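Local coordinates for Non-structural protein 5 (Modoc virus, PDB 2WA2) that probably methylates the viral RNA cap at the guanine N7 and ribose 2'-O positions, with S-adenosylmethionine as methyl donor, at residues A163-L174 with V191-V201; M206-I217 with M229-M240. The protein carries 4 engineered substitutions. All coordinates share one frame; numbering follows the deposited sequence.

Interaction 1 (A163-L174 with V191-V201); sequences AAVEASRTLTVL and VKVLNPYSCDV
Asn195 lies against the first turns of helix 163-183, with its CB beside CB of Glu166 at 3.8 Å. From there CG points away from its own backbone N (chi1 173°), which carries the amide to the helix start. At the tip ND2 donates to Ala163 O (3.0 Å), a carbonyl already taken by Ala167 N; the acceptor lies in the amide plane of Asn195, but ND2 stands above the carbonyl plane. Asn195 OD1 turns back into its own loop, accepting from Ser198 N at 3.1 Å in an Asx motif just ahead of helix 199-212, and sits over the centre of the Tyr197 ring. These contacts join the helix of the beta-alpha-beta unit 151-154, 163-183, 188-193 to the loop that follows its second strand in the Rossmann-like fold. Thr170 OG1 accepts from Asn195 N (3.2 Å) and donates to Glu166 O, while its CG2 meets Val193 CG1 at 3.5 Å. Val201 fits as a knob among Ala167, Thr170, Leu171 and Leu174, with Val201 CG2 3.7 Å from Leu171 CD2. Glu166 crosses Leu194 at about a right angle before its carboxylate reaches Lys22 in a salt bridge and the backbone N of Asn160.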
loop_
_atom_site.group_PDB
_atom_site.type_symbol
_atom_site.label_atom_id
_atom_site.label_comp_id
_atom_site.label_asym_id
_atom_site.label_seq_id
_atom_site.Cartn_x
_atom_site.Cartn_y
_atom_site.Cartn_z
ATOM N N ALA A 163 11.854 -12.799 -1.657
ATOM C CA ALA A 163 11.882 -11.334 -1.594
ATOM C C ALA A 163 11.992 -10.738 -2.999
ATOM O O ALA A 163 11.391 -9.697 -3.262
ATOM C CB ALA A 163 13.028 -10.837 -0.687
ATOM N N ALA A 164 12.721 -11.427 -3.892
ATOM C CA ALA A 164 12.913 -10.986 -5.302
ATOM C C ALA A 164 11.607 -11.005 -6.088
ATOM O O ALA A 164 11.381 -10.132 -6.948
ATOM C CB ALA A 164 14.005 -11.819 -6.008
ATOM N N VAL A 165 10.725 -11.972 -5.790
ATOM C CA VAL A 165 9.375 -11.952 -6.361
ATOM C C VAL A 165 8.605 -10.709 -5.885
ATOM O O VAL A 165 7.935 -10.036 -6.672
ATOM C CB VAL A 165 8.558 -13.243 -6.011
ATOM C CG1 VAL A 165 7.103 -13.121 -6.445
ATOM C CG2 VAL A 165 9.202 -14.482 -6.627
ATOM N N GLU A 166 8.670 -10.436 -4.585
ATOM C CA GLU A 166 8.029 -9.245 -4.022
ATOM C C GLU A 166 8.609 -7.944 -4.608
ATOM O O GLU A 166 7.835 -7.015 -4.900
ATOM C CB GLU A 166 8.135 -9.237 -2.500
ATOM C CG GLU A 166 7.372 -10.366 -1.822
ATOM C CD GLU A 166 7.439 -10.301 -0.300
ATOM O OE1 GLU A 166 8.511 -9.935 0.230
ATOM O OE2 GLU A 166 6.440 -10.612 0.356
ATOM N N ALA A 167 9.941 -7.865 -4.713
ATOM C CA ALA A 167 10.601 -6.699 -5.410
ATOM C C ALA A 167 10.058 -6.489 -6.822
ATOM O O ALA A 167 9.723 -5.373 -7.203
ATOM C CB ALA A 167 12.118 -6.874 -5.444
ATOM N N SER A 168 9.942 -7.568 -7.598
ATOM C CA SER A 168 9.473 -7.439 -8.989
ATOM C C SER A 168 8.047 -6.921 -9.051
ATOM O O SER A 168 7.733 -6.031 -9.853
ATOM C CB SER A 168 9.556 -8.809 -9.703
ATOM O OG SER A 168 10.911 -9.042 -10.009
ATOM N N ARG A 169 7.171 -7.467 -8.204
ATOM C CA ARG A 169 5.789 -6.995 -8.178
ATOM C C ARG A 169 5.688 -5.559 -7.695
ATOM O O ARG A 169 4.865 -4.788 -8.193
ATOM C CB ARG A 169 4.932 -7.865 -7.260
ATOM C CG ARG A 169 4.908 -9.311 -7.669
ATOM C CD ARG A 169 4.217 -10.094 -6.616
ATOM N NE ARG A 169 4.111 -11.485 -7.033
ATOM C CZ ARG A 169 3.583 -12.459 -6.298
ATOM N NH1 ARG A 169 3.070 -12.219 -5.089
ATOM N NH2 ARG A 169 3.564 -13.689 -6.796
ATOM N N THR A 170 6.527 -5.205 -6.718
ATOM C CA THR A 170 6.559 -3.839 -6.197
ATOM C C THR A 170 6.961 -2.859 -7.290
ATOM O O THR A 170 6.325 -1.827 -7.457
ATOM C CB THR A 170 7.501 -3.736 -4.993
ATOM O OG1 THR A 170 6.998 -4.593 -3.953
ATOM C CG2 THR A 170 7.526 -2.276 -4.429
ATOM N N LEU A 171 8.024 -3.199 -8.018
ATOM C CA LEU A 171 8.493 -2.378 -9.137
ATOM C C LEU A 171 7.425 -2.168 -10.179
ATOM O O LEU A 171 7.262 -1.055 -10.688
ATOM C CB LEU A 171 9.751 -2.969 -9.757
ATOM C CG LEU A 171 11.052 -2.818 -8.981
ATOM C CD1 LEU A 171 12.170 -3.336 -9.839
ATOM C CD2 LEU A 171 11.327 -1.322 -8.522
ATOM N N THR A 172 6.697 -3.236 -10.510
ATOM C CA THR A 172 5.604 -3.128 -11.450
ATOM C C THR A 172 4.542 -2.139 -11.004
ATOM O O THR A 172 4.106 -1.317 -11.791
ATOM C CB THR A 172 4.963 -4.519 -11.717
ATOM O OG1 THR A 172 5.941 -5.335 -12.366
ATOM C CG2 THR A 172 3.742 -4.389 -12.624
ATOM N N VAL A 173 4.124 -2.231 -9.746
ATOM C CA VAL A 173 3.155 -1.270 -9.173
ATOM C C VAL A 173 3.674 0.173 -9.247
ATOM O O VAL A 173 2.962 1.070 -9.703
ATOM C CB VAL A 173 2.786 -1.635 -7.727
ATOM C CG1 VAL A 173 1.962 -0.546 -7.039
ATOM C CG2 VAL A 173 2.023 -2.968 -7.697
ATOM N N LEU A 174 4.903 0.390 -8.787
ATOM C CA LEU A 174 5.483 1.736 -8.806
ATOM C C LEU A 174 5.546 2.332 -10.229
ATOM O O LEU A 174 5.215 3.504 -10.418
ATOM C CB LEU A 174 6.859 1.734 -8.149
ATOM C CG LEU A 174 6.811 1.400 -6.632
ATOM C CD1 LEU A 174 8.193 1.497 -6.015
ATOM C CD2 LEU A 174 5.780 2.280 -5.835
ATOM N N VAL A 191 0.092 4.562 -1.784
ATOM C CA VAL A 191 0.458 3.396 -2.589
ATOM C C VAL A 191 1.193 2.373 -1.698
ATOM O O VAL A 191 2.233 2.694 -1.107
ATOM C CB VAL A 191 1.371 3.794 -3.775
ATOM C CG1 VAL A 191 1.751 2.556 -4.564
ATOM C CG2 VAL A 191 0.636 4.863 -4.711
ATOM N N LYS A 192 0.663 1.149 -1.629
ATOM C CA LYS A 192 1.393 0.055 -0.974
ATOM C C LYS A 192 2.746 -0.250 -1.636
ATOM O O LYS A 192 2.841 -0.381 -2.869
ATOM C CB LYS A 192 0.539 -1.209 -0.915
ATOM C CG LYS A 192 1.150 -2.308 -0.030
ATOM C CD LYS A 192 0.219 -3.538 0.076
ATOM C CE LYS A 192 0.993 -4.699 0.652
ATOM N NZ LYS A 192 0.066 -5.814 1.073
ATOM N N VAL A 193 3.784 -0.378 -0.803
ATOM C CA VAL A 193 5.105 -0.799 -1.258
ATOM C C VAL A 193 5.414 -2.089 -0.503
ATOM O O VAL A 193 5.831 -2.066 0.645
ATOM C CB VAL A 193 6.198 0.284 -1.011
ATOM C CG1 VAL A 193 7.545 -0.140 -1.615
ATOM C CG2 VAL A 193 5.764 1.650 -1.608
ATOM N N LEU A 194 5.159 -3.224 -1.152
ATOM C CA LEU A 194 5.219 -4.520 -0.459
ATOM C C LEU A 194 6.619 -4.816 0.057
ATOM O O LEU A 194 6.784 -5.251 1.185
ATOM C CB LEU A 194 4.826 -5.631 -1.448
ATOM C CG LEU A 194 4.984 -7.060 -0.912
ATOM C CD1 LEU A 194 4.044 -7.265 0.267
ATOM C CD2 LEU A 194 4.706 -8.030 -2.089
ATOM N N ASN A 195 7.617 -4.621 -0.811
ATOM C CA ASN A 195 9.014 -4.828 -0.435
ATOM C C ASN A 195 9.743 -3.524 -0.682
ATOM O O ASN A 195 10.163 -3.270 -1.830
ATOM C CB ASN A 195 9.641 -5.938 -1.300
ATOM C CG ASN A 195 11.153 -6.097 -1.095
ATOM O OD1 ASN A 195 11.818 -5.244 -0.494
ATOM N ND2 ASN A 195 11.705 -7.205 -1.595
ATOM N N PRO A 196 9.882 -2.691 0.367
ATOM C CA PRO A 196 10.533 -1.396 0.230
ATOM C C PRO A 196 12.046 -1.416 0.466
ATOM O O PRO A 196 12.664 -0.379 0.287
ATOM C CB PRO A 196 9.869 -0.576 1.344
ATOM C CG PRO A 196 9.675 -1.569 2.436
ATOM C CD PRO A 196 9.341 -2.884 1.733
ATOM N N TYR A 197 12.620 -2.557 0.864
ATOM C CA TYR A 197 14.071 -2.603 1.177
ATOM C C TYR A 197 14.962 -3.053 0.028
ATOM O O TYR A 197 16.177 -2.899 0.083
ATOM C CB TYR A 197 14.350 -3.459 2.413
ATOM C CG TYR A 197 13.762 -4.839 2.317
ATOM C CD1 TYR A 197 14.449 -5.876 1.689
ATOM C CD2 TYR A 197 12.529 -5.108 2.879
ATOM C CE1 TYR A 197 13.904 -7.140 1.605
ATOM C CE2 TYR A 197 11.976 -6.360 2.816
ATOM C CZ TYR A 197 12.654 -7.359 2.169
ATOM O OH TYR A 197 12.072 -8.594 2.092
ATOM N N SER A 198 14.364 -3.590 -1.017
ATOM C CA SER A 198 15.105 -3.999 -2.190
ATOM C C SER A 198 15.779 -2.760 -2.817
ATOM O O SER A 198 15.164 -1.682 -2.904
ATOM C CB SER A 198 14.136 -4.679 -3.160
ATOM O OG SER A 198 14.566 -4.571 -4.495
ATOM N N CYS A 199 17.038 -2.899 -3.234
ATOM C CA CYS A 199 17.741 -1.760 -3.801
ATOM C C CYS A 199 17.028 -1.147 -5.005
ATOM O O CYS A 199 16.911 0.070 -5.061
ATOM C CB CYS A 199 19.205 -2.064 -4.136
ATOM S SG CYS A 199 20.026 -0.523 -4.730
ATOM N N ASP A 200 16.562 -1.965 -5.960
ATOM C CA ASP A 200 15.846 -1.417 -7.124
ATOM C C ASP A 200 14.590 -0.639 -6.734
ATOM O O ASP A 200 14.268 0.407 -7.329
ATOM C CB ASP A 200 15.510 -2.479 -8.193
ATOM C CG ASP A 200 14.806 -3.700 -7.637
ATOM O OD1 ASP A 200 14.358 -3.696 -6.461
ATOM O OD2 ASP A 200 14.685 -4.693 -8.406
ATOM N N VAL A 201 13.892 -1.146 -5.728
ATOM C CA VAL A 201 12.701 -0.486 -5.252
ATOM C C VAL A 201 13.068 0.840 -4.591
ATOM O O VAL A 201 12.397 1.836 -4.816
ATOM C CB VAL A 201 11.868 -1.359 -4.269
ATOM C CG1 VAL A 201 10.709 -0.512 -3.677
ATOM C CG2 VAL A 201 11.301 -2.592 -4.995
HETATM O O HOH W 1 9.483 -8.534 1.921
#

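Interaction 2 (M206-I217 with M229-M240); sequences MKMQARFGGGLI and MYFVSGIKNNIM. Engineered in segment 206-217: Ala210 (natural residue Arg).
The Phe231 ring is met obliquely by Met208 and by the backbone of Gly213 to Gly215, and it stacks with the ring of Phe189. Met208 makes a Met-aromatic contact, its SD 5.0 Å from the Phe231 ring centroid and 32° off the normal, and its CB is 3.7 Å from Phe231 CZ. Ile217 O lies at the edge of the Tyr230 ring, near its plane. Two side-chain amides add to the backbone bonds. Asn237 holds the backbone of Leu216 at both ends: OD1 accepts from Leu216 N (2.9 Å), and ND2 donates to Leu216 O, standing well above that carbonyl plane. Placing Asn237 CG between its own N and carbonyl carbon (chi1 67°) turns the amide to the edge of strand 215-217, where OD1 comes within 3.2 Å of the bare CA of Gly215. The Gln209 amide is fixed in rotation by two acceptors in its plane, with NE2 donating to Asn237 O at 2.8 Å and to Gly214 O at 3.1 Å. Ile239 packs against the Gln209 side chain, its CD1 3.6 Å from Gln209 CD.

Strands 215-217 and 229-232 form an antiparallel hairpin, with Gly215-Val232 and Ile217-Tyr230 as hydrogen-bonded pairs and Leu216-Phe231 as the non-hydrogen-bonded pair between them. Leu216 rests on Met229 and Ile239, while Ile217 turns the other way, onto Val232 and Ile235. A water bridges Gly214 O and Lys236 NZ. Strand 229-232 is flanked by strand 188-193, and strand 215-217 ends the sheet. Met208 reaches Leu174 and Ile177 of helix 163-183, and Leu216 and Met229 are covered by Val243 of helix 239-254.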
loop_
_atom_site.group_PDB
_atom_site.type_symbol
_atom_site.label_atom_id
_atom_site.label_comp_id
_atom_site.label_asym_id
_atom_site.label_seq_id
_atom_site.Cartn_x
_atom_site.Cartn_y
_atom_site.Cartn_z
ATOM N N MET A 206 12.921 6.746 -4.590
ATOM C CA MET A 206 13.627 8.039 -4.539
ATOM C C MET A 206 13.297 8.841 -5.796
ATOM O O MET A 206 13.135 10.065 -5.739
ATOM C CB MET A 206 15.154 7.865 -4.413
ATOM C CG MET A 206 15.682 7.249 -3.082
ATOM S SD MET A 206 15.108 8.117 -1.598
ATOM C CE MET A 206 16.235 9.547 -1.573
ATOM N N LYS A 207 13.216 8.147 -6.932
ATOM C CA LYS A 207 12.876 8.816 -8.213
ATOM C C LYS A 207 11.448 9.346 -8.170
ATOM O O LYS A 207 11.194 10.459 -8.591
ATOM C CB LYS A 207 13.071 7.897 -9.419
ATOM C CG LYS A 207 12.428 8.410 -10.732
ATOM C CD LYS A 207 12.708 7.429 -11.912
ATOM C CE LYS A 207 12.274 8.028 -13.255
ATOM N NZ LYS A 207 12.730 7.147 -14.425
ATOM N N MET A 208 10.509 8.550 -7.663
ATOM C CA MET A 208 9.118 9.020 -7.503
ATOM C C MET A 208 9.036 10.205 -6.563
ATOM O O MET A 208 8.321 11.160 -6.818
ATOM C CB MET A 208 8.224 7.890 -6.971
ATOM C CG MET A 208 8.010 6.879 -8.089
ATOM S SD MET A 208 7.151 5.405 -7.538
ATOM C CE MET A 208 5.435 5.892 -7.663
ATOM N N GLN A 209 9.795 10.145 -5.475
ATOM C CA GLN A 209 9.801 11.238 -4.515
ATOM C C GLN A 209 10.387 12.529 -5.158
ATOM O O GLN A 209 9.897 13.634 -4.867
ATOM C CB GLN A 209 10.609 10.840 -3.270
ATOM C CG GLN A 209 10.626 11.942 -2.201
ATOM C CD GLN A 209 11.540 11.584 -1.049
ATOM O OE1 GLN A 209 12.708 11.260 -1.247
ATOM N NE2 GLN A 209 10.993 11.594 0.148
ATOM N N ALA A 210 11.446 12.372 -5.970
ATOM C CA ALA A 210 12.073 13.472 -6.748
ATOM C C ALA A 210 11.080 14.101 -7.719
ATOM O O ALA A 210 11.066 15.321 -7.913
ATOM C CB ALA A 210 13.279 12.986 -7.526
ATOM N N ARG A 211 10.240 13.262 -8.323
ATOM C CA ARG A 211 9.290 13.735 -9.335
ATOM C C ARG A 211 7.997 14.287 -8.749
ATOM O O ARG A 211 7.430 15.272 -9.261
ATOM C CB ARG A 211 8.970 12.576 -10.312
ATOM C CG ARG A 211 10.164 12.059 -11.143
ATOM C CD ARG A 211 9.745 10.824 -11.990
ATOM N NE ARG A 211 8.730 11.234 -12.958
ATOM C CZ ARG A 211 8.017 10.390 -13.699
ATOM N NH1 ARG A 211 8.176 9.075 -13.560
ATOM N NH2 ARG A 211 7.136 10.876 -14.572
ATOM N N PHE A 212 7.503 13.633 -7.696
ATOM C CA PHE A 212 6.151 13.834 -7.196
ATOM C C PHE A 212 6.057 14.243 -5.724
ATOM O O PHE A 212 4.953 14.441 -5.209
ATOM C CB PHE A 212 5.374 12.512 -7.389
ATOM C CG PHE A 212 5.462 11.940 -8.805
ATOM C CD1 PHE A 212 5.085 12.701 -9.919
ATOM C CD2 PHE A 212 5.906 10.644 -9.015
ATOM C CE1 PHE A 212 5.153 12.173 -11.220
ATOM C CE2 PHE A 212 5.977 10.117 -10.322
ATOM C CZ PHE A 212 5.597 10.903 -11.409
ATOM N N GLY A 213 7.188 14.292 -5.029
ATOM C CA GLY A 213 7.212 14.580 -3.576
ATOM C C GLY A 213 6.780 13.389 -2.731
ATOM O O GLY A 213 6.933 12.242 -3.137
ATOM N N GLY A 214 6.243 13.643 -1.547
ATOM C CA GLY A 214 5.744 12.538 -0.707
ATOM C C GLY A 214 6.849 11.848 0.074
ATOM O O GLY A 214 7.984 12.357 0.143
ATOM N N GLY A 215 6.516 10.705 0.679
ATOM C CA GLY A 215 7.421 10.029 1.604
ATOM C C GLY A 215 6.939 8.606 1.797
ATOM O O GLY A 215 5.944 8.189 1.186
ATOM N N LEU A 216 7.654 7.854 2.616
ATOM C CA LEU A 216 7.320 6.442 2.795
ATOM C C LEU A 216 7.108 6.194 4.267
ATOM O O LEU A 216 7.990 6.489 5.100
ATOM C CB LEU A 216 8.439 5.531 2.239
ATOM C CG LEU A 216 8.082 4.044 2.227
ATOM C CD1 LEU A 216 7.116 3.759 1.056
ATOM C CD2 LEU A 216 9.345 3.114 2.154
ATOM N N ILE A 217 5.962 5.637 4.619
ATOM C CA ILE A 217 5.622 5.466 6.039
ATOM C C ILE A 217 5.222 4.031 6.377
ATOM O O ILE A 217 4.723 3.288 5.514
ATOM C CB ILE A 217 4.512 6.464 6.505
ATOM C CG1 ILE A 217 3.198 6.210 5.738
ATOM C CG2 ILE A 217 5.014 7.936 6.381
ATOM C CD1 ILE A 217 1.959 6.994 6.217
ATOM N N MET A 229 5.220 -0.922 3.405
ATOM C CA MET A 229 5.165 0.498 3.765
ATOM C C MET A 229 4.336 1.241 2.704
ATOM O O MET A 229 3.983 0.673 1.654
ATOM C CB MET A 229 6.585 1.049 3.911
ATOM C CG MET A 229 7.318 0.403 5.095
ATOM S SD MET A 229 9.059 0.863 5.197
ATOM C CE MET A 229 8.940 2.624 5.655
ATOM N N TYR A 230 3.976 2.492 2.985
ATOM C CA TYR A 230 3.035 3.203 2.129
ATOM C C TYR A 230 3.644 4.473 1.582
ATOM O O TYR A 230 4.118 5.309 2.344
ATOM C CB TYR A 230 1.705 3.458 2.821
ATOM C CG TYR A 230 0.920 2.166 2.902
ATOM C CD1 TYR A 230 0.025 1.819 1.883
ATOM C CD2 TYR A 230 1.111 1.280 3.960
ATOM C CE1 TYR A 230 -0.689 0.616 1.933
ATOM C CE2 TYR A 230 0.406 0.051 4.010
ATOM C CZ TYR A 230 -0.484 -0.257 2.982
ATOM O OH TYR A 230 -1.160 -1.466 2.993
ATOM N N PHE A 231 3.670 4.590 0.262
ATOM C CA PHE A 231 4.233 5.774 -0.371
ATOM C C PHE A 231 3.081 6.764 -0.453
ATOM O O PHE A 231 2.074 6.502 -1.140
ATOM C CB PHE A 231 4.813 5.438 -1.760
ATOM C CG PHE A 231 5.348 6.630 -2.518
ATOM C CD1 PHE A 231 6.431 7.370 -2.026
ATOM C CD2 PHE A 231 4.792 6.998 -3.755
ATOM C CE1 PHE A 231 6.940 8.476 -2.733
ATOM C CE2 PHE A 231 5.299 8.110 -4.483
ATOM C CZ PHE A 231 6.359 8.858 -3.964
ATOM N N VAL A 232 3.239 7.896 0.248
ATOM C CA VAL A 232 2.127 8.811 0.498
ATOM C C VAL A 232 2.490 10.272 0.125
ATOM O O VAL A 232 3.661 10.679 0.192
ATOM C CB VAL A 232 1.615 8.718 1.981
ATOM C CG1 VAL A 232 1.058 7.304 2.365
ATOM C CG2 VAL A 232 2.719 9.125 2.976
ATOM N N SER A 233 1.491 11.039 -0.298
ATOM C CA SER A 233 1.704 12.410 -0.724
ATOM C C SER A 233 1.806 13.387 0.454
ATOM O O SER A 233 2.448 14.416 0.308
ATOM C CB SER A 233 0.580 12.865 -1.674
ATOM O OG SER A 233 -0.673 12.529 -1.138
ATOM N N GLY A 234 1.178 13.058 1.591
ATOM C CA GLY A 234 0.969 14.018 2.694
ATOM C C GLY A 234 2.150 14.186 3.637
ATOM O O GLY A 234 2.263 15.210 4.347
ATOM N N ILE A 235 3.035 13.194 3.651
ATOM C CA ILE A 235 4.188 13.203 4.549
ATOM C C ILE A 235 5.449 13.184 3.692
ATOM O O ILE A 235 5.565 12.354 2.793
ATOM C CB ILE A 235 4.113 12.016 5.550
ATOM C CG1 ILE A 235 2.870 12.189 6.435
ATOM C CG2 ILE A 235 5.431 11.887 6.397
ATOM C CD1 ILE A 235 2.448 10.976 7.260
ATOM N N LYS A 236 6.377 14.103 3.950
ATOM C CA LYS A 236 7.630 14.172 3.209
ATOM C C LYS A 236 8.781 13.762 4.125
ATOM O O LYS A 236 9.078 14.470 5.086
ATOM C CB LYS A 236 7.876 15.590 2.688
ATOM C CG LYS A 236 6.977 15.992 1.554
ATOM C CD LYS A 236 7.154 17.478 1.250
ATOM C CE LYS A 236 7.219 17.707 -0.254
ATOM N NZ LYS A 236 8.532 17.325 -0.845
ATOM N N ASN A 237 9.391 12.606 3.869
ATOM C CA ASN A 237 10.404 12.090 4.785
ATOM C C ASN A 237 11.573 11.428 4.100
ATOM O O ASN A 237 11.701 11.448 2.864
ATOM C CB ASN A 237 9.787 11.201 5.889
ATOM C CG ASN A 237 9.192 9.903 5.340
ATOM O OD1 ASN A 237 9.285 9.640 4.143
ATOM N ND2 ASN A 237 8.599 9.084 6.222
ATOM N N ASN A 238 12.477 10.932 4.928
ATOM C CA ASN A 238 13.684 10.264 4.517
ATOM C C ASN A 238 13.346 8.784 4.281
ATOM O O ASN A 238 13.281 7.985 5.225
ATOM C CB ASN A 238 14.717 10.442 5.643
ATOM C CG ASN A 238 15.957 9.627 5.444
ATOM O OD1 ASN A 238 16.166 9.008 4.398
ATOM N ND2 ASN A 238 16.811 9.628 6.461
ATOM N N ILE A 239 13.077 8.465 3.024
ATOM C CA ILE A 239 12.613 7.113 2.639
ATOM C C ILE A 239 13.552 5.983 3.121
ATOM O O ILE A 239 13.117 5.093 3.877
ATOM C CB ILE A 239 12.338 7.058 1.120
ATOM C CG1 ILE A 239 11.115 7.933 0.761
ATOM C CG2 ILE A 239 12.107 5.593 0.637
ATOM C CD1 ILE A 239 10.906 8.088 -0.769
ATOM N N MET A 240 14.826 6.045 2.718
ATOM C CA MET A 240 15.819 4.976 2.996
ATOM C C MET A 240 15.983 4.771 4.503
ATOM O O MET A 240 15.998 3.627 4.980
ATOM C CB MET A 240 17.183 5.296 2.329
ATOM C CG MET A 240 17.146 5.359 0.795
ATOM S SD MET A 240 18.643 6.035 0.009
ATOM C CE MET A 240 19.661 4.535 0.035
HETATM O O HOH W 2 9.340 14.805 -0.430
#

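Interaction 1 closes along the chain before interaction 2 opens, and their centres are 14 Å apart. Helix 199-212 serves both, its start in 191-201 and its end in 206-217. They also meet in the sheet, where strand 188-193 pairs with strand 229-232: Val193 N lies 2.7 Å from Met229 O, a probable hydrogen bond. Further packing joins Lys192 to Tyr230 and Leu174 to Met208. Together they take the sheet from strand 188-193 through strand 229-232, the one that runs against the others, to 215-217 at the edge, the 5-7-6 end of the methyltransferase fold. The side chains of Lys192 and Tyr230 lie about 6 and 7 Å from bound S-adenosylmethionine, so the shared strands border the cofactor site.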